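Local coordinates for esterase Rv0045c (Mycobacterium tuberculosis, PDB 6WYN), which hydrolyses carboxylic esters, preferring short, straight-chain alkyl esters, and is likely involved in ester and lipid metabolism, although its physiological substrate is unknown, at residues M154-L159 and S183-H188; L275-S280 and Q287-L292. All blocks are in the same frame, centred on the assembly; numbering follows the deposited sequence.

In the fold
Both interactions lie on the same side of the chain's centre, 11 Å apart between their own centres, and they meet through helix 182-200. A different flank of that helix, turned well away from the one facing 154-159, touches helix 286-295 of interaction 2: R187 NH1 forms a salt bridge with D288 OD2 at 2.8 Å, and S183 OG lies 2.6 Å from E291 OE2, a probable hydrogen bond. Each also reaches the inferred triad S155, D179 and H310. Interaction 1 contains S155, whose side chain is about 3 Å from that of H310; interaction 2 brings the R277 side chain to about 4 Å from that of D179, while G278 N donates to D179 OD1.

Interaction 1: M154-L159 and S183-H188; sequences MSLGGL and SALQRH
The nucleophile elbow of the esterase, the strained turn from strand 150-154 into helix 156-167, packs here against L185 of helix 182-200. S155 sits at its apex, with the positive phi (46°) expected of a nucleophile in this turn. L185 is the one side chain of 183-188 that reaches the other segment, and its two methyls divide the work. CD1 approaches the hydroxyl of the inferred nucleophile, S155 OG, at 4.0 Å, a van der Waals contact with an oxygen that is hydrogen-bonded to H310 NE2. CD2 turns to the first turn of the helix, lying 3.8 Å from L156 CA and 3.3 Å from L159 CD1. That methyl pair is closer than carbons normally approach, as is L159 CD1 to L185 CB at 3.5 Å, so the one L159 methyl presses on both the root and the tip of L185. The two leucines cross at a slant; L185 CB points at the elbow, and CG opposite the backbone N (chi1 -167°), with chi2 at 44°, sets where the methyls go. Behind the contact, L156 and L159 both pack on P130 of helix 130-144, and the backbone of S155 is hydrogen-bonded to V178. H188, involved in substrate selectivity, follows L185 by three positions. The strand-turn-helix G-x-S-x-G elbow, its serine bonded to a histidine, is the hallmark of the alpha/beta-hydrolase fold.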
ATOM      1  N   MET A 154      -1.978  -0.463   3.752  1.00 11.84           N
ATOM      2  CA  MET A 154      -2.678  -1.691   3.300  1.00 13.80           C
ATOM      3  C   MET A 154      -1.728  -2.905   3.363  1.00 15.30           C
ATOM      4  O   MET A 154      -0.574  -2.832   2.869  1.00 11.98           O
ATOM      5  CB  MET A 154      -3.200  -1.498   1.879  1.00 14.28           C
ATOM      6  CG  MET A 154      -4.003  -2.662   1.398  1.00 16.08           C
ATOM      7  SD  MET A 154      -3.048  -3.495   0.130  1.00 18.45           S
ATOM      8  CE  MET A 154      -4.102  -4.884  -0.282  1.00 19.85           C
ATOM      9  N   SER A 155      -2.203  -4.030   3.888  1.00 15.44           N
ATOM     10  CA  SER A 155      -1.425  -5.317   3.925  1.00 17.05           C
ATOM     11  C   SER A 155       0.045  -5.097   4.412  1.00 15.18           C
ATOM     12  O   SER A 155       0.231  -4.671   5.538  1.00 16.28           O
ATOM     13  CB  SER A 155      -1.537  -6.049   2.623  1.00 17.52           C
ATOM     14  OG  SER A 155      -1.344  -7.451   2.850  1.00 21.63           O
ATOM     15  N   LEU A 156       1.081  -5.417   3.653  1.00 15.03           N
ATOM     16  CA  LEU A 156       2.488  -5.168   4.089  1.00 15.68           C
ATOM     17  C   LEU A 156       2.674  -3.728   4.594  1.00 13.70           C
ATOM     18  O   LEU A 156       3.335  -3.514   5.608  1.00 13.97           O
ATOM     19  CB  LEU A 156       3.382  -5.432   2.881  1.00 17.38           C
ATOM     20  CG  LEU A 156       4.886  -5.275   3.094  1.00 18.79           C
ATOM     21  CD1 LEU A 156       5.400  -6.173   4.237  1.00 19.57           C
ATOM     22  CD2 LEU A 156       5.601  -5.620   1.793  1.00 18.53           C
ATOM     23  N   GLY A 157       2.082  -2.761   3.897  1.00 11.53           N
ATOM     24  CA  GLY A 157       2.061  -1.359   4.314  1.00 12.18           C
ATOM     25  C   GLY A 157       1.481  -1.134   5.678  1.00 12.34           C
ATOM     26  O   GLY A 157       2.004  -0.268   6.397  1.00 13.03           O
ATOM     27  N   GLY A 158       0.366  -1.803   6.022  1.00 13.58           N
ATOM     28  CA  GLY A 158      -0.250  -1.667   7.355  1.00 12.45           C
ATOM     29  C   GLY A 158       0.660  -2.171   8.482  1.00 12.49           C
ATOM     30  O   GLY A 158       0.718  -1.507   9.551  1.00 13.45           O
ATOM     31  N   LEU A 159       1.351  -3.284   8.270  1.00 12.58           N
ATOM     32  CA  LEU A 159       2.297  -3.834   9.291  1.00 14.05           C
ATOM     33  C   LEU A 159       3.534  -2.911   9.357  1.00 14.28           C
ATOM     34  O   LEU A 159       4.000  -2.614  10.469  1.00 13.06           O
ATOM     35  CB  LEU A 159       2.651  -5.278   8.930  1.00 14.45           C
ATOM     36  CG  LEU A 159       1.457  -6.224   8.772  1.00 16.45           C
ATOM     37  CD1 LEU A 159       1.909  -7.658   8.783  1.00 17.53           C
ATOM     38  CD2 LEU A 159       0.435  -5.998   9.872  1.00 16.77           C
ATOM     39  N   SER A 183      -1.353 -11.364  12.456  1.00 15.28           N
ATOM     40  CA  SER A 183      -1.731 -12.792  12.276  1.00 16.61           C
ATOM     41  C   SER A 183      -2.145 -13.061  10.826  1.00 15.98           C
ATOM     42  O   SER A 183      -1.788 -14.117  10.272  1.00 16.29           O
ATOM     43  CB  SER A 183      -2.803 -13.201  13.263  1.00 15.93           C
ATOM     44  OG  SER A 183      -2.356 -12.956  14.588  1.00 16.18           O
ATOM     45  N   ALA A 184      -2.911 -12.156  10.210  1.00 15.41           N
ATOM     46  CA  ALA A 184      -3.466 -12.393   8.862  1.00 15.49           C
ATOM     47  C   ALA A 184      -2.332 -12.453   7.839  1.00 15.01           C
ATOM     48  O   ALA A 184      -2.326 -13.342   6.957  1.00 15.68           O
ATOM     49  CB  ALA A 184      -4.471 -11.307   8.541  1.00 15.92           C
ATOM     50  N   LEU A 185      -1.386 -11.533   7.900  1.00 16.60           N
ATOM     51  CA  LEU A 185      -0.279 -11.576   6.909  1.00 17.18           C
ATOM     52  C   LEU A 185       0.622 -12.788   7.208  1.00 15.47           C
ATOM     53  O   LEU A 185       1.088 -13.387   6.273  1.00 15.06           O
ATOM     54  CB  LEU A 185       0.518 -10.261   6.925  1.00 19.11           C
ATOM     55  CG  LEU A 185       1.472 -10.087   5.733  1.00 21.63           C
ATOM     56  CD1 LEU A 185       0.835 -10.478   4.424  1.00 25.45           C
ATOM     57  CD2 LEU A 185       1.952  -8.640   5.622  1.00 24.78           C
ATOM     58  N   GLN A 186       0.867 -13.126   8.462  1.00 17.27           N
ATOM     59  CA  GLN A 186       1.634 -14.360   8.815  1.00 20.12           C
ATOM     60  C   GLN A 186       0.993 -15.570   8.121  1.00 19.69           C
ATOM     61  O   GLN A 186       1.701 -16.364   7.491  1.00 18.06           O
ATOM     62  CB  GLN A 186       1.667 -14.546  10.330  1.00 23.92           C
ATOM     63  CG  GLN A 186       2.603 -15.659  10.798  1.00 30.80           C
ATOM     64  CD  GLN A 186       2.832 -15.559  12.288  1.00 33.67           C
ATOM     65  OE1 GLN A 186       1.910 -15.381  13.081  1.00 39.85           O
ATOM     66  NE2 GLN A 186       4.079 -15.652  12.687  1.00 38.60           N
ATOM     67  N   ARG A 187      -0.327 -15.726   8.208  1.00 19.75           N
ATOM     68  CA  ARG A 187      -1.010 -16.887   7.560  1.00 21.36           C
ATOM     69  C   ARG A 187      -0.758 -16.810   6.039  1.00 21.83           C
ATOM     70  O   ARG A 187      -0.429 -17.861   5.415  1.00 22.53           O
ATOM     71  CB  ARG A 187      -2.486 -16.880   8.025  1.00 24.59           C
ATOM     72  CG  ARG A 187      -3.478 -17.748   7.252  1.00 28.59           C
ATOM     73  CD  ARG A 187      -4.971 -17.507   7.610  1.00 27.49           C
ATOM     74  NE  ARG A 187      -5.054 -17.165   9.014  1.00 27.24           N
ATOM     75  CZ  ARG A 187      -5.500 -16.017   9.532  1.00 23.84           C
ATOM     76  NH1 ARG A 187      -6.063 -15.075   8.792  1.00 24.79           N
ATOM     77  NH2 ARG A 187      -5.421 -15.850  10.836  1.00 24.59           N
ATOM     78  N   HIS A 188      -0.886 -15.646   5.397  1.00 20.86           N
ATOM     79  CA  HIS A 188      -0.603 -15.512   3.931  1.00 22.84           C
ATOM     80  C   HIS A 188       0.855 -15.879   3.585  1.00 23.03           C
ATOM     81  O   HIS A 188       1.081 -16.571   2.576  1.00 24.58           O
ATOM     82  CB  HIS A 188      -0.914 -14.096   3.435  1.00 25.21           C
ATOM     83  CG  HIS A 188      -0.696 -13.888   1.972  1.00 26.38           C
ATOM     84  ND1 HIS A 188      -1.594 -14.338   1.015  1.00 32.22           N
ATOM     85  CD2 HIS A 188       0.295 -13.270   1.297  1.00 29.88           C
ATOM     86  CE1 HIS A 188      -1.161 -14.023  -0.192  1.00 32.16           C
ATOM     87  NE2 HIS A 188      -0.004 -13.361  -0.047  1.00 33.82           N
TER

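Interaction 2: L275-S280 and Q287-L292; sequences LVRGGS and QDTAEL
L275 of strand 273-278 meets T289 and L292 of helix 286-295, and its side chain can be followed outward from the sheet. CB points toward the helix, and CG follows, placed opposite the backbone N (chi1 171°). There the chain forks, and CD2 is the branch that carries the contact. It lies 3.8 Å from T289 OG1 and 4.0 Å from T289 CG2, meeting both arms of the threonine, and it also packs on L292 CD2 at 4.2 Å, one helical turn further along. The side chain packs as well on L177 of strand 174-178 and V302 of strand 299-305. T289 OG1 keeps a hydrogen bond to T285 O, just ahead of the helix, while resting against the carbons. R277, two residues along the strand, adds its CD at 4.0 Å from T289 OG1; a bend at chi3 (46°) then turns the guanidinium, whose NH2 bonds S281 O. The strand and helix segments run almost exactly antiparallel, at 178°, with axes 11.2 Å apart. R277 also packs on V302, and L292 on F299, so the contact joins the first strand and the helix of the beta-alpha-beta unit 273-278, 286-295, 299-305, with helix 182-200 alongside through D288.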
ATOM      1  N   LEU A 275      -9.425  -0.487  11.772  1.00 12.94           N
ATOM      2  CA  LEU A 275      -9.229  -1.520  10.746  1.00 13.45           C
ATOM      3  C   LEU A 275     -10.309  -1.321   9.716  1.00 13.09           C
ATOM      4  O   LEU A 275     -11.465  -1.021  10.115  1.00 14.10           O
ATOM      5  CB  LEU A 275      -9.296  -2.907  11.401  1.00 14.63           C
ATOM      6  CG  LEU A 275      -9.335  -4.129  10.488  1.00 13.92           C
ATOM      7  CD1 LEU A 275      -8.015  -4.257   9.732  1.00 14.49           C
ATOM      8  CD2 LEU A 275      -9.578  -5.388  11.317  1.00 16.10           C
ATOM      9  N   VAL A 276      -9.962  -1.548   8.454  1.00 11.57           N
ATOM     10  CA  VAL A 276     -10.913  -1.533   7.321  1.00 13.15           C
ATOM     11  C   VAL A 276     -10.816  -2.902   6.693  1.00 15.01           C
ATOM     12  O   VAL A 276      -9.698  -3.205   6.180  1.00 14.96           O
ATOM     13  CB  VAL A 276     -10.642  -0.402   6.308  1.00 14.18           C
ATOM     14  CG1 VAL A 276     -11.655  -0.432   5.161  1.00 15.03           C
ATOM     15  CG2 VAL A 276     -10.643   0.962   6.963  1.00 13.66           C
ATOM     16  N   ARG A 277     -11.904  -3.679   6.698  1.00 11.76           N
ATOM     17  CA  ARG A 277     -11.880  -4.962   5.975  1.00 14.59           C
ATOM     18  C   ARG A 277     -12.645  -4.836   4.666  1.00 13.90           C
ATOM     19  O   ARG A 277     -13.639  -4.078   4.604  1.00 14.09           O
ATOM     20  CB  ARG A 277     -12.492  -6.117   6.787  1.00 15.22           C
ATOM     21  CG  ARG A 277     -11.649  -6.637   7.940  1.00 16.26           C
ATOM     22  CD  ARG A 277     -12.300  -7.863   8.606  1.00 16.57           C
ATOM     23  NE  ARG A 277     -12.702  -8.729   7.512  1.00 19.34           N
ATOM     24  CZ  ARG A 277     -13.966  -9.126   7.255  1.00 24.90           C
ATOM     25  NH1 ARG A 277     -14.926  -8.846   8.119  1.00 26.12           N
ATOM     26  NH2 ARG A 277     -14.262  -9.799   6.137  1.00 23.38           N
ATOM     27  N   GLY A 278     -12.251  -5.636   3.710  1.00 13.79           N
ATOM     28  CA  GLY A 278     -13.069  -5.972   2.534  1.00 15.16           C
ATOM     29  C   GLY A 278     -14.072  -7.051   2.897  1.00 16.57           C
ATOM     30  O   GLY A 278     -13.640  -8.099   3.372  1.00 15.43           O
ATOM     31  N   GLY A 279     -15.364  -6.742   2.764  1.00 17.03           N
ATOM     32  CA  GLY A 279     -16.504  -7.664   2.990  1.00 17.37           C
ATOM     33  C   GLY A 279     -16.446  -8.947   2.180  1.00 17.75           C
ATOM     34  O   GLY A 279     -16.947  -9.957   2.672  1.00 18.32           O
ATOM     35  N   SER A 280     -15.838  -8.933   1.000  1.00 17.61           N
ATOM     36  CA  SER A 280     -15.589 -10.130   0.159  1.00 18.47           C
ATOM     37  C   SER A 280     -14.154 -10.652   0.339  1.00 18.93           C
ATOM     38  O   SER A 280     -13.737 -11.479  -0.426  1.00 22.31           O
ATOM     39  CB  SER A 280     -15.872  -9.854  -1.273  1.00 18.78           C
ATOM     40  OG  SER A 280     -17.210  -9.399  -1.365  1.00 23.06           O
ATOM     41  N   GLN A 287     -11.843 -13.715  14.257  1.00 15.43           N
ATOM     42  CA  GLN A 287     -10.876 -13.966  15.344  1.00 17.42           C
ATOM     43  C   GLN A 287      -9.653 -13.026  15.199  1.00 14.49           C
ATOM     44  O   GLN A 287      -9.163 -12.485  16.225  1.00 13.24           O
ATOM     45  CB  GLN A 287     -10.471 -15.451  15.293  1.00 21.88           C
ATOM     46  CG  GLN A 287     -10.230 -16.036  16.672  1.00 34.01           C
ATOM     47  CD  GLN A 287     -11.483 -16.299  17.501  1.00 37.56           C
ATOM     48  OE1 GLN A 287     -12.162 -17.309  17.317  1.00 43.98           O
ATOM     49  NE2 GLN A 287     -11.719 -15.458  18.506  1.00 30.50           N
ATOM     50  N   ASP A 288      -9.160 -12.826  13.979  1.00 14.65           N
ATOM     51  CA  ASP A 288      -8.080 -11.826  13.735  1.00 15.37           C
ATOM     52  C   ASP A 288      -8.485 -10.466  14.317  1.00 14.96           C
ATOM     53  O   ASP A 288      -7.694  -9.833  15.013  1.00 13.79           O
ATOM     54  CB  ASP A 288      -7.763 -11.717  12.247  1.00 16.25           C
ATOM     55  CG  ASP A 288      -7.050 -12.920  11.647  1.00 18.88           C
ATOM     56  OD1 ASP A 288      -6.443 -13.744  12.437  1.00 20.43           O
ATOM     57  OD2 ASP A 288      -7.133 -13.076  10.396  1.00 20.38           O
ATOM     58  N   THR A 289      -9.699 -10.019  14.035  1.00 15.44           N
ATOM     59  CA  THR A 289     -10.181  -8.687  14.450  1.00 15.34           C
ATOM     60  C   THR A 289     -10.276  -8.642  15.955  1.00 14.62           C
ATOM     61  O   THR A 289      -9.851  -7.643  16.562  1.00 13.64           O
ATOM     62  CB  THR A 289     -11.528  -8.339  13.808  1.00 15.10           C
ATOM     63  OG1 THR A 289     -11.461  -8.550  12.405  1.00 14.67           O
ATOM     64  CG2 THR A 289     -11.893  -6.917  14.132  1.00 15.48           C
ATOM     65  N   ALA A 290     -10.816  -9.697  16.576  1.00 14.13           N
ATOM     66  CA  ALA A 290     -10.890  -9.745  18.051  1.00 12.91           C
ATOM     67  C   ALA A 290      -9.484  -9.722  18.657  1.00 12.43           C
ATOM     68  O   ALA A 290      -9.295  -9.096  19.720  1.00 12.86           O
ATOM     69  CB  ALA A 290     -11.665 -10.985  18.482  1.00 12.85           C
ATOM     70  N   GLU A 291      -8.542 -10.444  18.081  1.00 13.24           N
ATOM     71  CA  GLU A 291      -7.134 -10.479  18.607  1.00 14.37           C
ATOM     72  C   GLU A 291      -6.561  -9.061  18.558  1.00 13.87           C
ATOM     73  O   GLU A 291      -5.975  -8.562  19.539  1.00 14.85           O
ATOM     74  CB  GLU A 291      -6.320 -11.507  17.805  1.00 16.47           C
ATOM     75  CG  GLU A 291      -4.832 -11.548  18.160  1.00 16.74           C
ATOM     76  CD  GLU A 291      -4.013 -12.489  17.315  1.00 17.58           C
ATOM     77  OE1 GLU A 291      -3.039 -13.078  17.879  1.00 19.47           O
ATOM     78  OE2 GLU A 291      -4.381 -12.711  16.123  1.00 16.68           O
ATOM     79  N   LEU A 292      -6.824  -8.354  17.476  1.00 13.69           N
ATOM     80  CA  LEU A 292      -6.325  -6.967  17.339  1.00 14.02           C
ATOM     81  C   LEU A 292      -6.974  -6.083  18.403  1.00 15.00           C
ATOM     82  O   LEU A 292      -6.255  -5.272  19.053  1.00 15.68           O
ATOM     83  CB  LEU A 292      -6.625  -6.467  15.933  1.00 14.67           C
ATOM     84  CG  LEU A 292      -6.213  -5.034  15.649  1.00 15.86           C
ATOM     85  CD1 LEU A 292      -4.734  -4.840  15.891  1.00 18.04           C
ATOM     86  CD2 LEU A 292      -6.571  -4.675  14.229  1.00 16.60           C
TER